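Local coordinates for protein amine Dehydrogenase (PDB 1JMX) that probably oxidises amines as a quinohemoprotein dehydrogenase, this chain being the alpha subunit that carries two covalently bound c-type hemes and is likely to transfer electrons, at residues A185-M190 with L286-P291; S300-V305 with L334-A339; P344-V349 with N358-D363. One frame throughout, in Å; residues are numbered along the deposited sequence.

Overall arrangement
The three contacts gather around one mixed beta-sheet: contacts 2 and 3 are internal pairings, and contact 1 joins that sheet to the neighbouring eight-stranded barrel. In contact 1 the strands meet through side chains, mostly buried, over 207 Å². Contacts 2 and 3 are antiparallel strand pairs, each held by four backbone hydrogen bonds. In contact 2 Ile302, Leu334 and Ala336 make one face largely apolar, with Glu301 and Lys335 on the reverse; contact 3, with the largest area (550 Å²) and the most exposed residues, has polar chains on both faces, Arg347 beside Leu359, and Gln346, Glu348 and Asn358 on the other. Val289 from contact 1 packs against Ile302 of contact 2 and Leu359 of contact 3.

Contact 1: A185-M190 with L286-P291; sequences AFSGHM and LLAVQP
This is a side-chain interface between two beta domains: segment 185-190 belongs to the first strand of a closed eight-stranded antiparallel barrel, and segment 286-291 to a strand of the mixed sheet that follows it in the chain. The short strand axes approach to 7.1 Å at an angle of 45°, too far apart for the two to be neighbours in one sheet, and the backbone of each is instead paired within its own domain. Ser187 bonds to Thr277 of the barrel, whereas Ala288 and Gln290 bond to Val305 and Thr303 of the sheet.

Leu287 and Ser187 carry most of the buried surface. The Leu287 side chain, CG near the backbone N (chi1 -80°), reaches the barrel strand with one methyl, CD1, which lies 3.3 Å from Ala185 O and 3.9 Å from Ser187 CB. Thr277 and Val279 of the barrel also touch this leucine, so it lies over two adjacent barrel strands. A classic beta bulge lies here: Leu287 and Ala288 both face Val305, which is consistent with both CB atoms being directed at the barrel, with Ala288 CB 3.5 Å from Ser187 OG.

Gln290 comes from the other end of the segment. Its chain is extended beyond CG, bringing the amide up to the barrel, where Arg197 NE donates to OE1 and NE2 donates to Val196 O. Two bonds to the adjacent barrel strand thus fix the rotation of the amide and satisfy both its polar atoms within a buried side chain. The hydroxyl of Ser187, anti to its own backbone N (chi1 -180°), is turned into this corner, placing OG 2.9 Å from Gln290 NE2.

Contact 2: S300-V305 with L334-A339; sequences SEITLV and LKARAA
Four backbone hydrogen bonds join 300-305 to 334-339 as antiparallel strands, Ser300 and Ile302 facing Ala336 and Leu334 in hydrogen-bonded pairs, although the short axes diverge to 125°. The bond from Ser300 N to Ala336 O is the straightest at hydrogen (166°), yet its donor stands above the carbonyl plane.

Leu334 covers most on the face it shares with Ser300, Ile302 and Ala336. Its CG occupies the crowded position between backbone N and carbonyl carbon (chi1 49°), over the partner strand; from there CD1 lies 3.9 Å from Ile302 CB, and CD2 meets Leu304 CD2 at 3.9 Å. On the reverse face Glu301 and Lys335 cross at about a right angle. Both chains bend at chi2, and their charged atoms remain apart, Glu301 OE2 lying 6.0 Å from Lys335 NZ. An alanine in place of Glu301 would remove the carboxylate and with it the long, weak ion pair to Arg333, and would probably leave Leu334 O and the Lys335 chain less well covered.

Beyond the pair, strand 285-295 flanks 300-305, with Val289 against Ile302 and Leu304, while strand 319-327 flanks 334-339, where Arg337 forms a salt bridge to Glu320.

Contact 3: P344-V349 with N358-D363; sequences PGQREV and NLAVYD
Segments 344-349 and 358-363 are the two arms of a beta hairpin, in antiparallel register through hydrogen-bonded pairs Gly345-Val361 and Arg347-Leu359. Each pair exchanges two backbone bonds; that from Leu359 N to Arg347 O, 2.9 Å long, lies in the carbonyl plane and on a lone pair. Gly345 adopts phi 157°, where a CB would collide with the preceding carbonyl oxygen.

The side chains divide by face. With Arg347, CG lies beside the backbone N and a second bend (chi2 -68°) folds the chain back along the strand, obliquely across Val361. Arg347 CG thereby comes 3.7 Å from Val361 CG2, and Gly345 O stands over one face of the guanidinium, offset toward its rim. Val361 has CG1 anti to its backbone N, leaving CG2 beside that N and directed at the arginine. Further along, Val349 crosses Leu359 obliquely, its CG2 3.6 Å from Leu359 CB.

On the opposite face Gln346 bends sharply at chi2 (-88°), so that its amide turns across the partner strand: OE1 lies 3.1 Å from Asn358 CB, and NE2 is 3.8 Å from Ala360 CB. Glu348 also bends at chi2 and crosses Asn358 obliquely, its carboxylate nearly perpendicular to that amide plane. At the open end of the hairpin, the Pro344 ring lies beside the Asp363 carboxylate, with Pro344 CB 3.9 Å from OD1 of Asp363.

Strand 285-295 runs parallel to 354-362 as its other neighbour, bonding through Ala292 and Ile294 to Ala360, while Val289 reaches Val349 and Leu359. The face of Gln346 and Ala360 meets strand 406-420, where Leu407 touches both, and Tyr362 packs on Ile409 and Leu412 while its OH bonds to Asp472.

Contact 1: A185-M190 with L286-P291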
ATOM      1  N   ALA A 185      -3.637  38.156  -3.275  1.00 20.30           N
ATOM      2  CA  ALA A 185      -3.469  37.909  -4.704  1.00 19.87           C
ATOM      3  C   ALA A 185      -2.857  36.530  -4.862  1.00 18.68           C
ATOM      4  O   ALA A 185      -1.843  36.227  -4.235  1.00 20.33           O
ATOM      5  CB  ALA A 185      -2.547  38.962  -5.320  1.00 19.72           C
ATOM      6  N   PHE A 186      -3.471  35.681  -5.675  1.00 18.28           N
ATOM      7  CA  PHE A 186      -2.925  34.349  -5.876  1.00 17.75           C
ATOM      8  C   PHE A 186      -2.644  33.971  -7.330  1.00 18.29           C
ATOM      9  O   PHE A 186      -3.214  34.527  -8.277  1.00 18.17           O
ATOM     10  CB  PHE A 186      -3.796  33.276  -5.189  1.00 18.00           C
ATOM     11  CG  PHE A 186      -5.115  33.014  -5.870  1.00 19.08           C
ATOM     12  CD1 PHE A 186      -6.280  33.617  -5.412  1.00 20.20           C
ATOM     13  CD2 PHE A 186      -5.194  32.145  -6.959  1.00 19.35           C
ATOM     14  CE1 PHE A 186      -7.510  33.361  -6.024  1.00 20.24           C
ATOM     15  CE2 PHE A 186      -6.417  31.885  -7.579  1.00 21.06           C
ATOM     16  CZ  PHE A 186      -7.578  32.494  -7.109  1.00 20.42           C
ATOM     17  N   SER A 187      -1.748  33.003  -7.474  1.00 18.57           N
ATOM     18  CA  SER A 187      -1.339  32.470  -8.758  1.00 17.63           C
ATOM     19  C   SER A 187      -1.168  30.975  -8.534  1.00 17.79           C
ATOM     20  O   SER A 187      -0.790  30.541  -7.450  1.00 17.20           O
ATOM     21  CB  SER A 187      -0.010  33.090  -9.186  1.00 17.85           C
ATOM     22  OG  SER A 187       0.393  32.585 -10.439  1.00 22.29           O
ATOM     23  N   GLY A 188      -1.455  30.190  -9.560  1.00 18.41           N
ATOM     24  CA  GLY A 188      -1.323  28.756  -9.443  1.00 17.17           C
ATOM     25  C   GLY A 188      -1.388  28.075 -10.792  1.00 17.69           C
ATOM     26  O   GLY A 188      -1.606  28.723 -11.817  1.00 16.82           O
ATOM     27  N   HIS A 189      -1.211  26.759 -10.791  1.00 16.26           N
ATOM     28  CA  HIS A 189      -1.241  25.985 -12.017  1.00 14.71           C
ATOM     29  C   HIS A 189      -1.788  24.587 -11.788  1.00 15.20           C
ATOM     30  O   HIS A 189      -1.362  23.889 -10.869  1.00 14.61           O
ATOM     31  CB  HIS A 189       0.168  25.877 -12.600  1.00 14.87           C
ATOM     32  CG  HIS A 189       0.217  25.194 -13.931  1.00 16.16           C
ATOM     33  ND1 HIS A 189       0.207  23.823 -14.064  1.00 16.96           N
ATOM     34  CD2 HIS A 189       0.237  25.693 -15.189  1.00 16.37           C
ATOM     35  CE1 HIS A 189       0.214  23.506 -15.345  1.00 16.86           C
ATOM     36  NE2 HIS A 189       0.232  24.623 -16.049  1.00 17.66           N
ATOM     37  N   MET A 190      -2.739  24.188 -12.620  1.00 14.89           N
ATOM     38  CA  MET A 190      -3.306  22.856 -12.531  1.00 16.33           C
ATOM     39  C   MET A 190      -2.778  22.034 -13.708  1.00 17.37           C
ATOM     40  O   MET A 190      -2.933  22.425 -14.863  1.00 17.54           O
ATOM     41  CB  MET A 190      -4.831  22.908 -12.566  1.00 18.11           C
ATOM     42  CG  MET A 190      -5.489  21.552 -12.350  1.00 21.71           C
ATOM     43  SD  MET A 190      -7.281  21.605 -12.443  1.00 25.57           S
ATOM     44  CE  MET A 190      -7.687  21.883 -10.744  1.00 26.96           C
ATOM     45  N   LEU A 286       5.736  40.406  -6.913  1.00 31.07           N
ATOM     46  CA  LEU A 286       5.450  40.081  -8.299  1.00 29.37           C
ATOM     47  C   LEU A 286       5.430  38.555  -8.315  1.00 27.97           C
ATOM     48  O   LEU A 286       6.482  37.910  -8.307  1.00 28.87           O
ATOM     49  CB  LEU A 286       6.547  40.650  -9.204  1.00 29.63           C
ATOM     50  CG  LEU A 286       6.355  40.614 -10.719  1.00 29.60           C
ATOM     51  CD1 LEU A 286       4.962  41.081 -11.106  1.00 29.63           C
ATOM     52  CD2 LEU A 286       7.418  41.488 -11.362  1.00 30.10           C
ATOM     53  N   LEU A 287       4.222  37.996  -8.249  1.00 26.81           N
ATOM     54  CA  LEU A 287       3.994  36.554  -8.214  1.00 24.98           C
ATOM     55  C   LEU A 287       4.393  35.722  -9.427  1.00 25.01           C
ATOM     56  O   LEU A 287       5.181  34.786  -9.300  1.00 26.18           O
ATOM     57  CB  LEU A 287       2.529  36.253  -7.897  1.00 22.58           C
ATOM     58  CG  LEU A 287       2.049  36.315  -6.451  1.00 23.11           C
ATOM     59  CD1 LEU A 287       0.634  35.748  -6.398  1.00 19.34           C
ATOM     60  CD2 LEU A 287       2.979  35.498  -5.557  1.00 21.36           C
ATOM     61  N   ALA A 288       3.812  36.026 -10.585  1.00 24.23           N
ATOM     62  CA  ALA A 288       4.097  35.257 -11.788  1.00 23.29           C
ATOM     63  C   ALA A 288       3.778  35.965 -13.111  1.00 22.31           C
ATOM     64  O   ALA A 288       3.140  37.017 -13.132  1.00 21.45           O
ATOM     65  CB  ALA A 288       3.342  33.931 -11.720  1.00 23.59           C
ATOM     66  N   VAL A 289       4.281  35.386 -14.201  1.00 21.52           N
ATOM     67  CA  VAL A 289       4.053  35.867 -15.556  1.00 20.58           C
ATOM     68  C   VAL A 289       3.257  34.708 -16.142  1.00 20.59           C
ATOM     69  O   VAL A 289       3.637  33.551 -15.965  1.00 21.52           O
ATOM     70  CB  VAL A 289       5.379  35.996 -16.361  1.00 20.96           C
ATOM     71  CG1 VAL A 289       5.151  36.781 -17.639  1.00 20.38           C
ATOM     72  CG2 VAL A 289       6.456  36.645 -15.530  1.00 20.70           C
ATOM     73  N   GLN A 290       2.142  34.996 -16.804  1.00 20.19           N
ATOM     74  CA  GLN A 290       1.320  33.939 -17.385  1.00 19.97           C
ATOM     75  C   GLN A 290       0.919  34.295 -18.816  1.00 19.79           C
ATOM     76  O   GLN A 290       0.068  35.147 -19.024  1.00 20.54           O
ATOM     77  CB  GLN A 290       0.057  33.719 -16.537  1.00 20.14           C
ATOM     78  CG  GLN A 290       0.315  33.495 -15.043  1.00 20.77           C
ATOM     79  CD  GLN A 290      -0.947  33.160 -14.265  1.00 21.29           C
ATOM     80  OE1 GLN A 290      -2.053  33.437 -14.710  1.00 22.18           O
ATOM     81  NE2 GLN A 290      -0.781  32.546 -13.102  1.00 20.77           N
ATOM     82  N   PRO A 291       1.504  33.621 -19.823  1.00 20.43           N
ATOM     83  CA  PRO A 291       2.510  32.553 -19.775  1.00 19.77           C
ATOM     84  C   PRO A 291       3.876  33.077 -19.385  1.00 19.54           C
ATOM     85  O   PRO A 291       4.112  34.285 -19.398  1.00 19.98           O
ATOM     86  CB  PRO A 291       2.550  32.048 -21.218  1.00 20.32           C
ATOM     87  CG  PRO A 291       1.219  32.462 -21.785  1.00 21.45           C
ATOM     88  CD  PRO A 291       1.047  33.827 -21.209  1.00 20.84           C
TER

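Contact 2: S300-V305 with L334-A339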
ATOM      1  N   SER A 300       1.830  37.603 -28.223  1.00 35.85           N
ATOM      2  CA  SER A 300       1.176  36.872 -27.144  1.00 34.42           C
ATOM      3  C   SER A 300       0.599  37.750 -26.050  1.00 32.30           C
ATOM      4  O   SER A 300       1.176  38.781 -25.694  1.00 30.78           O
ATOM      5  CB  SER A 300       2.156  35.874 -26.518  1.00 35.48           C
ATOM      6  OG  SER A 300       1.597  35.242 -25.380  1.00 36.32           O
ATOM      7  N   GLU A 301      -0.552  37.325 -25.531  1.00 31.42           N
ATOM      8  CA  GLU A 301      -1.225  38.032 -24.450  1.00 31.41           C
ATOM      9  C   GLU A 301      -0.598  37.523 -23.157  1.00 29.99           C
ATOM     10  O   GLU A 301      -0.716  36.342 -22.823  1.00 30.45           O
ATOM     11  CB  GLU A 301      -2.723  37.723 -24.471  1.00 34.61           C
ATOM     12  CG  GLU A 301      -3.632  38.792 -23.825  1.00 40.24           C
ATOM     13  CD  GLU A 301      -3.868  38.599 -22.329  1.00 43.44           C
ATOM     14  OE1 GLU A 301      -4.505  37.582 -21.942  1.00 45.64           O
ATOM     15  OE2 GLU A 301      -3.442  39.483 -21.540  1.00 45.78           O
ATOM     16  N   ILE A 302       0.151  38.390 -22.487  1.00 26.93           N
ATOM     17  CA  ILE A 302       0.789  38.027 -21.239  1.00 25.05           C
ATOM     18  C   ILE A 302       0.154  38.803 -20.099  1.00 25.72           C
ATOM     19  O   ILE A 302      -0.150  39.986 -20.227  1.00 25.28           O
ATOM     20  CB  ILE A 302       2.286  38.326 -21.274  1.00 24.33           C
ATOM     21  CG1 ILE A 302       2.963  37.448 -22.319  1.00 24.67           C
ATOM     22  CG2 ILE A 302       2.910  38.090 -19.919  1.00 23.72           C
ATOM     23  CD1 ILE A 302       4.467  37.612 -22.364  1.00 26.91           C
ATOM     24  N   THR A 303      -0.063  38.121 -18.985  1.00 25.23           N
ATOM     25  CA  THR A 303      -0.638  38.757 -17.818  1.00 24.95           C
ATOM     26  C   THR A 303       0.270  38.557 -16.607  1.00 24.20           C
ATOM     27  O   THR A 303       0.828  37.487 -16.404  1.00 23.85           O
ATOM     28  CB  THR A 303      -2.086  38.281 -17.553  1.00 25.48           C
ATOM     29  OG1 THR A 303      -2.259  37.995 -16.160  1.00 28.38           O
ATOM     30  CG2 THR A 303      -2.437  37.066 -18.392  1.00 24.81           C
ATOM     31  N   LEU A 304       0.508  39.644 -15.883  1.00 24.35           N
ATOM     32  CA  LEU A 304       1.350  39.634 -14.695  1.00 23.97           C
ATOM     33  C   LEU A 304       0.465  39.566 -13.461  1.00 23.40           C
ATOM     34  O   LEU A 304      -0.546  40.262 -13.366  1.00 23.48           O
ATOM     35  CB  LEU A 304       2.234  40.887 -14.647  1.00 25.67           C
ATOM     36  CG  LEU A 304       3.358  41.032 -15.683  1.00 27.85           C
ATOM     37  CD1 LEU A 304       4.281  39.817 -15.617  1.00 28.55           C
ATOM     38  CD2 LEU A 304       2.788  41.194 -17.085  1.00 29.51           C
ATOM     39  N   VAL A 305       0.831  38.692 -12.531  1.00 22.89           N
ATOM     40  CA  VAL A 305       0.069  38.511 -11.301  1.00 21.25           C
ATOM     41  C   VAL A 305       0.938  38.991 -10.154  1.00 20.88           C
ATOM     42  O   VAL A 305       2.159  38.803 -10.176  1.00 19.98           O
ATOM     43  CB  VAL A 305      -0.293  37.015 -11.082  1.00 20.14           C
ATOM     44  CG1 VAL A 305      -1.332  36.873  -9.980  1.00 20.23           C
ATOM     45  CG2 VAL A 305      -0.794  36.397 -12.377  1.00 18.49           C
ATOM     46  N   LEU A 334      -1.441  42.426 -20.812  1.00 31.08           N
ATOM     47  CA  LEU A 334      -0.841  43.131 -21.927  1.00 30.83           C
ATOM     48  C   LEU A 334      -0.617  42.269 -23.146  1.00 30.91           C
ATOM     49  O   LEU A 334      -0.682  41.040 -23.093  1.00 29.99           O
ATOM     50  CB  LEU A 334       0.473  43.794 -21.491  1.00 30.82           C
ATOM     51  CG  LEU A 334       1.497  42.949 -20.723  1.00 31.62           C
ATOM     52  CD1 LEU A 334       2.413  42.195 -21.691  1.00 31.28           C
ATOM     53  CD2 LEU A 334       2.325  43.860 -19.831  1.00 31.77           C
ATOM     54  N   LYS A 335      -0.436  42.938 -24.273  1.00 31.05           N
ATOM     55  CA  LYS A 335      -0.168  42.251 -25.518  1.00 30.77           C
ATOM     56  C   LYS A 335       1.316  42.482 -25.705  1.00 29.79           C
ATOM     57  O   LYS A 335       1.802  43.595 -25.492  1.00 29.22           O
ATOM     58  CB  LYS A 335      -0.940  42.893 -26.667  1.00 31.46           C
ATOM     59  CG  LYS A 335      -1.054  41.994 -27.869  1.00 33.91           C
ATOM     60  CD  LYS A 335      -2.094  40.913 -27.628  1.00 36.74           C
ATOM     61  CE  LYS A 335      -3.506  41.511 -27.568  1.00 37.96           C
ATOM     62  NZ  LYS A 335      -4.566  40.462 -27.397  1.00 38.75           N
ATOM     63  N   ALA A 336       2.050  41.429 -26.028  1.00 29.53           N
ATOM     64  CA  ALA A 336       3.480  41.576 -26.217  1.00 29.81           C
ATOM     65  C   ALA A 336       3.878  40.988 -27.544  1.00 30.70           C
ATOM     66  O   ALA A 336       3.144  40.190 -28.134  1.00 29.55           O
ATOM     67  CB  ALA A 336       4.240  40.902 -25.093  1.00 29.43           C
ATOM     68  N   ARG A 337       5.053  41.382 -28.007  1.00 32.01           N
ATOM     69  CA  ARG A 337       5.568  40.899 -29.275  1.00 33.55           C
ATOM     70  C   ARG A 337       7.068  40.809 -29.149  1.00 32.33           C
ATOM     71  O   ARG A 337       7.702  41.753 -28.714  1.00 30.83           O
ATOM     72  CB  ARG A 337       5.215  41.875 -30.405  1.00 35.68           C
ATOM     73  CG  ARG A 337       5.523  41.357 -31.802  1.00 38.65           C
ATOM     74  CD  ARG A 337       5.266  42.429 -32.858  1.00 41.61           C
ATOM     75  NE  ARG A 337       3.966  43.083 -32.673  1.00 44.93           N
ATOM     76  CZ  ARG A 337       3.798  44.403 -32.574  1.00 46.09           C
ATOM     77  NH1 ARG A 337       4.843  45.224 -32.647  1.00 46.05           N
ATOM     78  NH2 ARG A 337       2.584  44.907 -32.386  1.00 46.57           N
ATOM     79  N   ALA A 338       7.619  39.650 -29.487  1.00 33.41           N
ATOM     80  CA  ALA A 338       9.062  39.448 -29.441  1.00 34.72           C
ATOM     81  C   ALA A 338       9.556  39.541 -30.880  1.00 35.99           C
ATOM     82  O   ALA A 338       8.880  39.086 -31.807  1.00 36.37           O
ATOM     83  CB  ALA A 338       9.396  38.081 -28.851  1.00 33.50           C
ATOM     84  N   ALA A 339      10.699  40.191 -31.071  1.00 37.21           N
ATOM     85  CA  ALA A 339      11.272  40.338 -32.404  1.00 38.07           C
ATOM     86  C   ALA A 339      11.765  38.978 -32.846  1.00 38.49           C
ATOM     87  O   ALA A 339      12.144  38.152 -32.008  1.00 38.77           O
ATOM     88  CB  ALA A 339      12.431  41.328 -32.374  1.00 37.83           C
TER

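Contact 3: P344-V349 with N358-D363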
ATOM      1  N   PRO A 344      17.411  34.235 -27.598  1.00 34.94           N
ATOM      2  CA  PRO A 344      16.791  33.281 -26.674  1.00 34.21           C
ATOM      3  C   PRO A 344      17.412  33.360 -25.272  1.00 33.36           C
ATOM      4  O   PRO A 344      18.625  33.469 -25.130  1.00 33.78           O
ATOM      5  CB  PRO A 344      17.071  31.937 -27.347  1.00 34.04           C
ATOM      6  CG  PRO A 344      18.388  32.168 -28.021  1.00 34.48           C
ATOM      7  CD  PRO A 344      18.182  33.533 -28.640  1.00 35.20           C
ATOM      8  N   GLY A 345      16.570  33.355 -24.243  1.00 32.43           N
ATOM      9  CA  GLY A 345      17.061  33.416 -22.878  1.00 30.80           C
ATOM     10  C   GLY A 345      16.007  33.963 -21.938  1.00 30.21           C
ATOM     11  O   GLY A 345      14.954  34.429 -22.380  1.00 28.86           O
ATOM     12  N   GLN A 346      16.291  33.920 -20.641  1.00 31.13           N
ATOM     13  CA  GLN A 346      15.346  34.415 -19.649  1.00 32.60           C
ATOM     14  C   GLN A 346      15.421  35.947 -19.535  1.00 32.13           C
ATOM     15  O   GLN A 346      16.481  36.551 -19.696  1.00 32.60           O
ATOM     16  CB  GLN A 346      15.587  33.750 -18.277  1.00 33.51           C
ATOM     17  CG  GLN A 346      15.420  32.213 -18.227  1.00 34.77           C
ATOM     18  CD  GLN A 346      13.981  31.731 -17.945  1.00 36.41           C
ATOM     19  OE1 GLN A 346      13.108  32.505 -17.528  1.00 35.93           O
ATOM     20  NE2 GLN A 346      13.741  30.434 -18.161  1.00 36.00           N
ATOM     21  N   ARG A 347      14.282  36.565 -19.256  1.00 32.11           N
ATOM     22  CA  ARG A 347      14.201  38.018 -19.116  1.00 32.56           C
ATOM     23  C   ARG A 347      13.702  38.380 -17.729  1.00 32.85           C
ATOM     24  O   ARG A 347      12.734  37.793 -17.238  1.00 33.71           O
ATOM     25  CB  ARG A 347      13.237  38.594 -20.153  1.00 31.76           C
ATOM     26  CG  ARG A 347      13.702  38.391 -21.579  1.00 32.04           C
ATOM     27  CD  ARG A 347      14.942  39.227 -21.858  1.00 32.32           C
ATOM     28  NE  ARG A 347      15.774  38.654 -22.910  1.00 33.27           N
ATOM     29  CZ  ARG A 347      15.379  38.418 -24.156  1.00 33.03           C
ATOM     30  NH1 ARG A 347      14.147  38.705 -24.553  1.00 34.83           N
ATOM     31  NH2 ARG A 347      16.220  37.860 -25.007  1.00 33.82           N
ATOM     32  N   GLU A 348      14.380  39.311 -17.073  1.00 32.72           N
ATOM     33  CA  GLU A 348      13.926  39.711 -15.762  1.00 32.86           C
ATOM     34  C   GLU A 348      12.778  40.664 -15.978  1.00 32.47           C
ATOM     35  O   GLU A 348      12.974  41.777 -16.455  1.00 32.73           O
ATOM     36  CB  GLU A 348      15.034  40.379 -14.957  1.00 35.53           C
ATOM     37  CG  GLU A 348      15.303  39.696 -13.606  1.00 40.70           C
ATOM     38  CD  GLU A 348      14.092  39.697 -12.650  1.00 44.11           C
ATOM     39  OE1 GLU A 348      12.961  39.307 -13.059  1.00 44.39           O
ATOM     40  OE2 GLU A 348      14.279  40.073 -11.465  1.00 45.24           O
ATOM     41  N   VAL A 349      11.567  40.182 -15.714  1.00 31.54           N
ATOM     42  CA  VAL A 349      10.356  40.987 -15.869  1.00 30.49           C
ATOM     43  C   VAL A 349      10.244  41.996 -14.727  1.00 29.95           C
ATOM     44  O   VAL A 349      10.737  41.753 -13.625  1.00 29.25           O
ATOM     45  CB  VAL A 349       9.094  40.085 -15.902  1.00 30.06           C
ATOM     46  CG1 VAL A 349       7.837  40.915 -16.039  1.00 28.66           C
ATOM     47  CG2 VAL A 349       9.190  39.103 -17.062  1.00 30.61           C
ATOM     48  N   ASN A 358      10.706  35.589 -14.187  1.00 29.39           N
ATOM     49  CA  ASN A 358      11.418  35.549 -15.451  1.00 28.86           C
ATOM     50  C   ASN A 358      10.531  35.144 -16.619  1.00 28.08           C
ATOM     51  O   ASN A 358       9.505  34.487 -16.436  1.00 29.05           O
ATOM     52  CB  ASN A 358      12.640  34.638 -15.351  1.00 29.46           C
ATOM     53  CG  ASN A 358      13.671  35.153 -14.356  1.00 29.34           C
ATOM     54  OD1 ASN A 358      13.829  36.363 -14.170  1.00 28.62           O
ATOM     55  ND2 ASN A 358      14.373  34.231 -13.704  1.00 31.43           N
ATOM     56  N   LEU A 359      10.910  35.602 -17.812  1.00 27.55           N
ATOM     57  CA  LEU A 359      10.184  35.311 -19.052  1.00 26.48           C
ATOM     58  C   LEU A 359      11.162  34.661 -20.024  1.00 25.76           C
ATOM     59  O   LEU A 359      12.191  35.245 -20.364  1.00 26.30           O
ATOM     60  CB  LEU A 359       9.639  36.608 -19.665  1.00 26.16           C
ATOM     61  CG  LEU A 359       8.683  36.537 -20.858  1.00 26.16           C
ATOM     62  CD1 LEU A 359       7.471  35.712 -20.510  1.00 25.76           C
ATOM     63  CD2 LEU A 359       8.247  37.944 -21.240  1.00 27.30           C
ATOM     64  N   ALA A 360      10.859  33.439 -20.445  1.00 24.50           N
ATOM     65  CA  ALA A 360      11.730  32.732 -21.373  1.00 23.71           C
ATOM     66  C   ALA A 360      11.404  33.109 -22.801  1.00 23.18           C
ATOM     67  O   ALA A 360      10.269  32.960 -23.245  1.00 23.47           O
ATOM     68  CB  ALA A 360      11.589  31.230 -21.195  1.00 23.86           C
ATOM     69  N   VAL A 361      12.381  33.686 -23.487  1.00 23.03           N
ATOM     70  CA  VAL A 361      12.216  34.051 -24.886  1.00 21.65           C
ATOM     71  C   VAL A 361      12.936  32.919 -25.582  1.00 21.37           C
ATOM     72  O   VAL A 361      14.066  32.609 -25.225  1.00 21.58           O
ATOM     73  CB  VAL A 361      12.918  35.378 -25.224  1.00 21.06           C
ATOM     74  CG1 VAL A 361      12.819  35.659 -26.725  1.00 20.64           C
ATOM     75  CG2 VAL A 361      12.287  36.494 -24.444  1.00 20.19           C
ATOM     76  N   TYR A 362      12.288  32.267 -26.538  1.00 21.56           N
ATOM     77  CA  TYR A 362      12.949  31.161 -27.208  1.00 22.29           C
ATOM     78  C   TYR A 362      12.766  31.187 -28.709  1.00 24.09           C
ATOM     79  O   TYR A 362      11.829  31.800 -29.220  1.00 23.72           O
ATOM     80  CB  TYR A 362      12.453  29.821 -26.645  1.00 21.41           C
ATOM     81  CG  TYR A 362      11.056  29.437 -27.082  1.00 19.77           C
ATOM     82  CD1 TYR A 362      10.861  28.491 -28.091  1.00 19.23           C
ATOM     83  CD2 TYR A 362       9.928  30.011 -26.489  1.00 18.57           C
ATOM     84  CE1 TYR A 362       9.584  28.123 -28.501  1.00 18.42           C
ATOM     85  CE2 TYR A 362       8.639  29.647 -26.891  1.00 18.85           C
ATOM     86  CZ  TYR A 362       8.481  28.702 -27.898  1.00 17.86           C
ATOM     87  OH  TYR A 362       7.228  28.326 -28.302  1.00 19.66           O
ATOM     88  N   ASP A 363      13.661  30.489 -29.404  1.00 25.86           N
ATOM     89  CA  ASP A 363      13.607  30.404 -30.859  1.00 27.84           C
ATOM     90  C   ASP A 363      13.082  29.061 -31.349  1.00 27.10           C
ATOM     91  O   ASP A 363      12.196  29.016 -32.205  1.00 27.78           O
ATOM     92  CB  ASP A 363      14.973  30.746 -31.504  1.00 30.47           C
ATOM     93  CG  ASP A 363      16.158  30.005 -30.874  1.00 32.13           C
ATOM     94  OD1 ASP A 363      15.988  29.234 -29.892  1.00 34.12           O
ATOM     95  OD2 ASP A 363      17.286  30.202 -31.387  1.00 34.49           O
TER